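Fiber protein (Human adenovirus 14, PDB 3F0Y) forms the trimeric knob at the tip of the adenovirus fiber, which probably attaches the virus to host-cell receptors. Local coordinates at residues V56-V61 with L194-F199; G20-E25 with D38-L43. All blocks are in the same frame, centred on the assembly; numbering follows the deposited sequence.

Interaction 1 of 2, residues V56-V61 with L194-F199; sequences VYVIGV and LVTSPF
Val-56 and Phe-199 open the contact as an antiparallel hydrogen-bonded pair: Val-56 N gives its proton to Phe-199 O, and Phe-199 N returns one to Val-56 O at 2.8 Å, nearly straight at 175°. Farther along, Thr-196 N donates to Val-58 O in the carbonyl plane, and Gly-60 N reaches Leu-194 O at 2.8 Å.

Between these backbone bonds a side chain fills in. Thr-196 OG1 sits between its own backbone N and carbonyl carbon (chi1 65°), where it accepts the proton of Val-58 N at 2.9 Å. A water accepts from the same hydroxyl and donates to Val-56 O and Ser-197 O, bridging the place where the register slips by one residue.

Apolar contacts are close. Val-58 CG2 presses on Thr-196 CG2 at 3.4 Å, tighter than usual, on the side where Trp-177 lies. The Tyr-57 side chain runs beside Pro-198 and points the same way; Tyr-57 CD1 lies 4.1 Å from Pro-198 CB, with Ile-204 of a second subunit packed on the tyrosine.

Strand 51-60 is an inner strand of an antiparallel sheet in the knob's beta sandwich, flanked on this side by the irregular, water-bridged lead into strand 199-204.

Interaction 2 of 2, residues G20-E25 with D38-L43; sequences GVNPTE and DCKLIL
Lys-40 and Ile-42 of strand 39-48 carry the loop 20-25 across one face of an antiparallel sheet in the knob's beta sandwich. The strand enters through a classic beta bulge, where Asp-38 and Cys-39 both face Cys-28 and the Asp-38 carboxylate accepts from Met-30 N, Met-31 N and Ser-34 OG.

Lys-40 comes next and points toward the loop. Its CG lies anti to the carbonyl carbon (chi1 -54°); the extended chain beyond it brings NZ to two oxygens. Lys-40 NZ donates to Pro-23 O at 2.9 Å, nearly along the C=O axis at 166°. Lys-40 NZ also donates to Asn-22 OD1 at 2.9 Å, here from above the amide plane, 43° out of it. Lys-40 CD and CE also lean on the proline carbonyl, with Lys-40 CE 3.1 Å from Pro-23 O. Asn-22 also touches Arg-132 of a second subunit, which places this grip near the trimer interface.

Leu-41 turns its side chain to the other face, onto Val-56 and Leu-80, while its backbone N is held by Asn-27 OD1. The end of Ile-42 swings up to the loop, with Ile-42 CG2 4.1 Å from Gly-20 O. Its CD1 methyl reaches the proline ring, and Ile-42 CD1 meets Pro-23 CD at 3.5 Å, a tight carbon pair.

Overall arrangement
Interactions 1 and 2 have centres about 9 Å apart, and both reach one antiparallel sheet. Strands 39-48 and 51-60 follow each other in the chain and lie side by side, bonded through Tyr-57 O to Ile-42 N and Ile-59 O to Lys-40 N. Interaction 2 closes first along the sequence, a local contact of the early loop with strand 39-48. Interaction 1 opens later and spans 132 residues, bringing the approach to the last strand, 199-204, alongside strand 51-60. Early and late loops are thus gathered against one sheet, and both contacts touch a second subunit, which makes this region part of the trimer packing.

Interaction 1 of 2, residues V56-V61 with L194-F199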
ATOM      1  N   VAL A  56      10.669   1.637  -1.298  1.00 16.19           N
ATOM      2  CA  VAL A  56      11.804   2.510  -1.606  1.00 16.38           C
ATOM      3  C   VAL A  56      11.881   3.778  -0.750  1.00 16.60           C
ATOM      4  O   VAL A  56      10.871   4.421  -0.465  1.00 16.53           O
ATOM      5  CB  VAL A  56      11.812   2.895  -3.110  1.00 16.32           C
ATOM      6  CG1 VAL A  56      10.621   3.787  -3.455  1.00 16.07           C
ATOM      7  CG2 VAL A  56      13.129   3.566  -3.493  1.00 16.27           C
ATOM      8  N   TYR A  57      13.097   4.114  -0.331  1.00 16.85           N
ATOM      9  CA  TYR A  57      13.375   5.407   0.285  1.00 17.06           C
ATOM     10  C   TYR A  57      14.848   5.754   0.145  1.00 17.20           C
ATOM     11  O   TYR A  57      15.656   4.925  -0.280  1.00 17.13           O
ATOM     12  CB  TYR A  57      12.939   5.449   1.755  1.00 17.14           C
ATOM     13  CG  TYR A  57      13.597   4.438   2.669  1.00 17.32           C
ATOM     14  CD1 TYR A  57      13.230   3.097   2.633  1.00 17.43           C
ATOM     15  CD2 TYR A  57      14.563   4.829   3.595  1.00 17.20           C
ATOM     16  CE1 TYR A  57      13.819   2.169   3.477  1.00 17.38           C
ATOM     17  CE2 TYR A  57      15.157   3.905   4.446  1.00 17.29           C
ATOM     18  CZ  TYR A  57      14.780   2.577   4.381  1.00 17.20           C
ATOM     19  OH  TYR A  57      15.357   1.651   5.216  1.00 17.90           O
ATOM     20  N   VAL A  58      15.184   6.992   0.487  1.00 17.48           N
ATOM     21  CA  VAL A  58      16.549   7.476   0.371  1.00 17.85           C
ATOM     22  C   VAL A  58      17.060   7.955   1.722  1.00 18.04           C
ATOM     23  O   VAL A  58      16.309   8.515   2.519  1.00 17.81           O
ATOM     24  CB  VAL A  58      16.662   8.615  -0.670  1.00 17.90           C
ATOM     25  CG1 VAL A  58      16.175   8.137  -2.026  1.00 18.14           C
ATOM     26  CG2 VAL A  58      15.881   9.839  -0.228  1.00 18.41           C
ATOM     27  N   ILE A  59      18.339   7.698   1.980  1.00 18.48           N
ATOM     28  CA  ILE A  59      19.021   8.235   3.148  1.00 18.81           C
ATOM     29  C   ILE A  59      20.193   9.058   2.630  1.00 19.06           C
ATOM     30  O   ILE A  59      21.121   8.517   2.027  1.00 19.20           O
ATOM     31  CB  ILE A  59      19.529   7.123   4.083  1.00 18.89           C
ATOM     32  CG1 ILE A  59      18.375   6.211   4.509  1.00 19.09           C
ATOM     33  CG2 ILE A  59      20.209   7.725   5.309  1.00 18.72           C
ATOM     34  CD1 ILE A  59      18.819   4.969   5.231  1.00 19.17           C
ATOM     35  N   GLY A  60      20.129  10.367   2.842  1.00 19.41           N
ATOM     36  CA  GLY A  60      21.120  11.283   2.300  1.00 19.62           C
ATOM     37  C   GLY A  60      22.469  11.162   2.983  1.00 19.76           C
ATOM     38  O   GLY A  60      22.545  10.882   4.180  1.00 19.83           O
ATOM     39  N   VAL A  61      23.532  11.373   2.211  1.00 20.11           N
ATOM     40  CA  VAL A  61      24.899  11.273   2.719  1.00 20.38           C
ATOM     41  C   VAL A  61      25.691  12.553   2.455  1.00 20.67           C
ATOM     42  O   VAL A  61      26.260  13.126   3.383  1.00 20.85           O
ATOM     43  CB  VAL A  61      25.637  10.069   2.098  1.00 20.36           C
ATOM     44  CG1 VAL A  61      27.087  10.028   2.562  1.00 20.29           C
ATOM     45  CG2 VAL A  61      24.916   8.770   2.457  1.00 20.24           C
ATOM     46  N   LEU A 194      18.741  14.295   4.862  1.00 19.75           N
ATOM     47  CA  LEU A 194      17.546  14.116   4.049  1.00 19.46           C
ATOM     48  C   LEU A 194      17.175  12.638   4.035  1.00 19.09           C
ATOM     49  O   LEU A 194      17.836  11.829   3.382  1.00 19.15           O
ATOM     50  CB  LEU A 194      17.776  14.625   2.622  1.00 19.45           C
ATOM     51  CG  LEU A 194      16.658  14.409   1.595  1.00 19.68           C
ATOM     52  CD1 LEU A 194      15.278  14.619   2.204  1.00 19.67           C
ATOM     53  CD2 LEU A 194      16.862  15.328   0.394  1.00 19.48           C
ATOM     54  N   VAL A 195      16.130  12.294   4.783  1.00 18.63           N
ATOM     55  CA  VAL A 195      15.583  10.946   4.794  1.00 18.25           C
ATOM     56  C   VAL A 195      14.131  11.004   4.334  1.00 17.93           C
ATOM     57  O   VAL A 195      13.344  11.787   4.862  1.00 17.84           O
ATOM     58  CB  VAL A 195      15.632  10.325   6.205  1.00 18.26           C
ATOM     59  CG1 VAL A 195      14.914   8.975   6.229  1.00 17.91           C
ATOM     60  CG2 VAL A 195      17.072  10.176   6.672  1.00 18.18           C
ATOM     61  N   THR A 196      13.781  10.189   3.344  1.00 17.63           N
ATOM     62  CA  THR A 196      12.383  10.036   2.950  1.00 17.43           C
ATOM     63  C   THR A 196      11.818   8.811   3.661  1.00 17.33           C
ATOM     64  O   THR A 196      12.537   7.840   3.898  1.00 17.42           O
ATOM     65  CB  THR A 196      12.221   9.881   1.418  1.00 17.32           C
ATOM     66  OG1 THR A 196      12.829   8.660   0.977  1.00 16.93           O
ATOM     67  CG2 THR A 196      12.849  11.061   0.683  1.00 17.12           C
ATOM     68  N   SER A 197      10.539   8.865   4.023  1.00 17.14           N
ATOM     69  CA  SER A 197       9.870   7.703   4.596  1.00 16.89           C
ATOM     70  C   SER A 197       9.632   6.690   3.480  1.00 16.64           C
ATOM     71  O   SER A 197       9.554   7.071   2.312  1.00 16.55           O
ATOM     72  CB  SER A 197       8.553   8.097   5.268  1.00 16.90           C
ATOM     73  OG  SER A 197       7.648   8.673   4.345  1.00 16.84           O
ATOM     74  N   PRO A 198       9.523   5.396   3.827  1.00 16.50           N
ATOM     75  CA  PRO A 198       9.378   4.390   2.779  1.00 16.47           C
ATOM     76  C   PRO A 198       8.141   4.611   1.919  1.00 16.31           C
ATOM     77  O   PRO A 198       7.065   4.902   2.444  1.00 16.13           O
ATOM     78  CB  PRO A 198       9.254   3.077   3.560  1.00 16.48           C
ATOM     79  CG  PRO A 198       9.805   3.359   4.903  1.00 16.63           C
ATOM     80  CD  PRO A 198       9.521   4.796   5.172  1.00 16.46           C
ATOM     81  N   PHE A 199       8.311   4.499   0.607  1.00 16.19           N
ATOM     82  CA  PHE A 199       7.187   4.492  -0.315  1.00 16.23           C
ATOM     83  C   PHE A 199       7.036   3.090  -0.876  1.00 16.12           C
ATOM     84  O   PHE A 199       7.989   2.530  -1.422  1.00 15.74           O
ATOM     85  CB  PHE A 199       7.403   5.488  -1.451  1.00 16.27           C
ATOM     86  CG  PHE A 199       6.319   5.458  -2.493  1.00 16.10           C
ATOM     87  CD1 PHE A 199       4.993   5.665  -2.134  1.00 16.17           C
ATOM     88  CD2 PHE A 199       6.621   5.224  -3.827  1.00 16.01           C
ATOM     89  CE1 PHE A 199       3.986   5.636  -3.088  1.00 16.17           C
ATOM     90  CE2 PHE A 199       5.617   5.200  -4.790  1.00 16.29           C
ATOM     91  CZ  PHE A 199       4.298   5.405  -4.419  1.00 16.08           C
TER
HETATM   92  O   HOH W   1      10.544   7.225  -0.128  1.00 18.46           O

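Interaction 2 of 2, residues G20-E25 with D38-L43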
ATOM      1  N   GLY A  20      19.832  -4.206   0.365  1.00 22.17           N
ATOM      2  CA  GLY A  20      20.249  -4.448   1.740  1.00 22.38           C
ATOM      3  C   GLY A  20      19.812  -3.290   2.617  1.00 22.63           C
ATOM      4  O   GLY A  20      19.421  -2.233   2.112  1.00 22.53           O
ATOM      5  N   VAL A  21      19.878  -3.490   3.929  1.00 22.98           N
ATOM      6  CA  VAL A  21      19.455  -2.475   4.891  1.00 23.31           C
ATOM      7  C   VAL A  21      20.622  -1.560   5.262  1.00 23.70           C
ATOM      8  O   VAL A  21      21.689  -2.037   5.649  1.00 23.80           O
ATOM      9  CB  VAL A  21      18.900  -3.123   6.176  1.00 23.29           C
ATOM     10  CG1 VAL A  21      18.433  -2.058   7.155  1.00 23.14           C
ATOM     11  CG2 VAL A  21      17.764  -4.076   5.840  1.00 23.19           C
ATOM     12  N   ASN A  22      20.404  -0.252   5.135  1.00 24.12           N
ATOM     13  CA  ASN A  22      21.378   0.769   5.527  1.00 24.30           C
ATOM     14  C   ASN A  22      22.822   0.400   5.174  1.00 24.56           C
ATOM     15  O   ASN A  22      23.621   0.076   6.060  1.00 24.69           O
ATOM     16  CB  ASN A  22      21.249   1.071   7.026  1.00 24.35           C
ATOM     17  CG  ASN A  22      22.030   2.309   7.447  1.00 24.49           C
ATOM     18  OD1 ASN A  22      22.002   3.338   6.769  1.00 25.11           O
ATOM     19  ND2 ASN A  22      22.725   2.214   8.577  1.00 24.77           N
ATOM     20  N   PRO A  23      23.160   0.438   3.872  1.00 24.79           N
ATOM     21  CA  PRO A  23      24.538   0.164   3.459  1.00 24.90           C
ATOM     22  C   PRO A  23      25.530   1.096   4.153  1.00 25.05           C
ATOM     23  O   PRO A  23      25.188   2.237   4.466  1.00 25.11           O
ATOM     24  CB  PRO A  23      24.519   0.426   1.949  1.00 24.89           C
ATOM     25  CG  PRO A  23      23.096   0.304   1.547  1.00 24.93           C
ATOM     26  CD  PRO A  23      22.284   0.735   2.725  1.00 24.78           C
ATOM     27  N   THR A  24      26.740   0.605   4.399  1.00 25.24           N
ATOM     28  CA  THR A  24      27.770   1.391   5.080  1.00 25.31           C
ATOM     29  C   THR A  24      28.075   2.679   4.319  1.00 25.28           C
ATOM     30  O   THR A  24      28.093   3.763   4.903  1.00 25.41           O
ATOM     31  CB  THR A  24      29.070   0.580   5.253  1.00 25.38           C
ATOM     32  OG1 THR A  24      28.800  -0.593   6.028  1.00 26.19           O
ATOM     33  CG2 THR A  24      30.141   1.408   5.950  1.00 25.41           C
ATOM     34  N   GLU A  25      28.300   2.546   3.014  1.00 25.20           N
ATOM     35  CA  GLU A  25      28.622   3.681   2.158  1.00 25.11           C
ATOM     36  C   GLU A  25      27.469   4.007   1.219  1.00 24.94           C
ATOM     37  O   GLU A  25      26.625   3.156   0.936  1.00 24.99           O
ATOM     38  CB  GLU A  25      29.877   3.378   1.333  1.00 25.35           C
ATOM     39  CG  GLU A  25      31.119   3.051   2.161  1.00 25.99           C
ATOM     40  CD  GLU A  25      31.502   4.161   3.128  1.00 27.10           C
ATOM     41  OE1 GLU A  25      31.328   5.350   2.785  1.00 28.07           O
ATOM     42  OE2 GLU A  25      31.983   3.840   4.236  1.00 28.44           O
ATOM     43  N   ASP A  38      26.069  10.118  -3.557  1.00 22.54           N
ATOM     44  CA  ASP A  38      25.657  11.170  -2.624  1.00 22.28           C
ATOM     45  C   ASP A  38      24.580  10.731  -1.624  1.00 21.95           C
ATOM     46  O   ASP A  38      24.196  11.507  -0.751  1.00 21.85           O
ATOM     47  CB  ASP A  38      25.194  12.419  -3.394  1.00 22.15           C
ATOM     48  CG  ASP A  38      24.126  12.117  -4.438  1.00 22.12           C
ATOM     49  OD1 ASP A  38      23.515  11.026  -4.394  1.00 21.46           O
ATOM     50  OD2 ASP A  38      23.899  12.976  -5.313  1.00 21.96           O
ATOM     51  N   CYS A  39      24.097   9.494  -1.746  1.00 21.84           N
ATOM     52  CA  CYS A  39      23.060   8.992  -0.847  1.00 21.62           C
ATOM     53  C   CYS A  39      22.971   7.470  -0.853  1.00 21.31           C
ATOM     54  O   CYS A  39      23.576   6.798  -1.692  1.00 21.39           O
ATOM     55  CB  CYS A  39      21.695   9.576  -1.229  1.00 21.73           C
ATOM     56  SG  CYS A  39      21.057   8.985  -2.808  1.00 22.65           S
ATOM     57  N   LYS A  40      22.214   6.941   0.101  1.00 21.02           N
ATOM     58  CA  LYS A  40      21.882   5.523   0.139  1.00 20.72           C
ATOM     59  C   LYS A  40      20.460   5.346  -0.383  1.00 20.51           C
ATOM     60  O   LYS A  40      19.511   5.847   0.220  1.00 20.52           O
ATOM     61  CB  LYS A  40      21.969   4.984   1.565  1.00 20.71           C
ATOM     62  CG  LYS A  40      23.295   5.228   2.261  1.00 20.72           C
ATOM     63  CD  LYS A  40      23.220   4.805   3.718  1.00 20.69           C
ATOM     64  CE  LYS A  40      24.460   5.227   4.489  1.00 20.82           C
ATOM     65  NZ  LYS A  40      24.466   4.659   5.864  1.00 20.98           N
ATOM     66  N   LEU A  41      20.319   4.658  -1.513  1.00 20.17           N
ATOM     67  CA  LEU A  41      19.006   4.265  -2.012  1.00 19.95           C
ATOM     68  C   LEU A  41      18.671   2.919  -1.389  1.00 19.78           C
ATOM     69  O   LEU A  41      19.384   1.937  -1.602  1.00 19.70           O
ATOM     70  CB  LEU A  41      19.004   4.159  -3.539  1.00 19.97           C
ATOM     71  CG  LEU A  41      17.678   3.775  -4.206  1.00 20.05           C
ATOM     72  CD1 LEU A  41      16.637   4.872  -4.019  1.00 19.90           C
ATOM     73  CD2 LEU A  41      17.888   3.483  -5.684  1.00 19.84           C
ATOM     74  N   ILE A  42      17.602   2.887  -0.599  1.00 19.63           N
ATOM     75  CA  ILE A  42      17.103   1.648  -0.022  1.00 19.47           C
ATOM     76  C   ILE A  42      15.937   1.187  -0.892  1.00 19.37           C
ATOM     77  O   ILE A  42      14.888   1.829  -0.924  1.00 19.19           O
ATOM     78  CB  ILE A  42      16.640   1.832   1.441  1.00 19.50           C
ATOM     79  CG1 ILE A  42      17.703   2.571   2.265  1.00 19.67           C
ATOM     80  CG2 ILE A  42      16.332   0.481   2.073  1.00 19.50           C
ATOM     81  CD1 ILE A  42      19.054   1.884   2.298  1.00 19.98           C
ATOM     82  N   LEU A  43      16.144   0.094  -1.622  1.00 19.12           N
ATOM     83  CA  LEU A  43      15.131  -0.440  -2.523  1.00 19.04           C
ATOM     84  C   LEU A  43      14.940  -1.921  -2.247  1.00 18.95           C
ATOM     85  O   LEU A  43      15.907  -2.676  -2.223  1.00 19.10           O
ATOM     86  CB  LEU A  43      15.548  -0.238  -3.980  1.00 19.01           C
ATOM     87  CG  LEU A  43      14.563  -0.751  -5.035  1.00 19.06           C
ATOM     88  CD1 LEU A  43      13.226  -0.021  -4.926  1.00 19.33           C
ATOM     89  CD2 LEU A  43      15.149  -0.610  -6.429  1.00 19.17           C
TER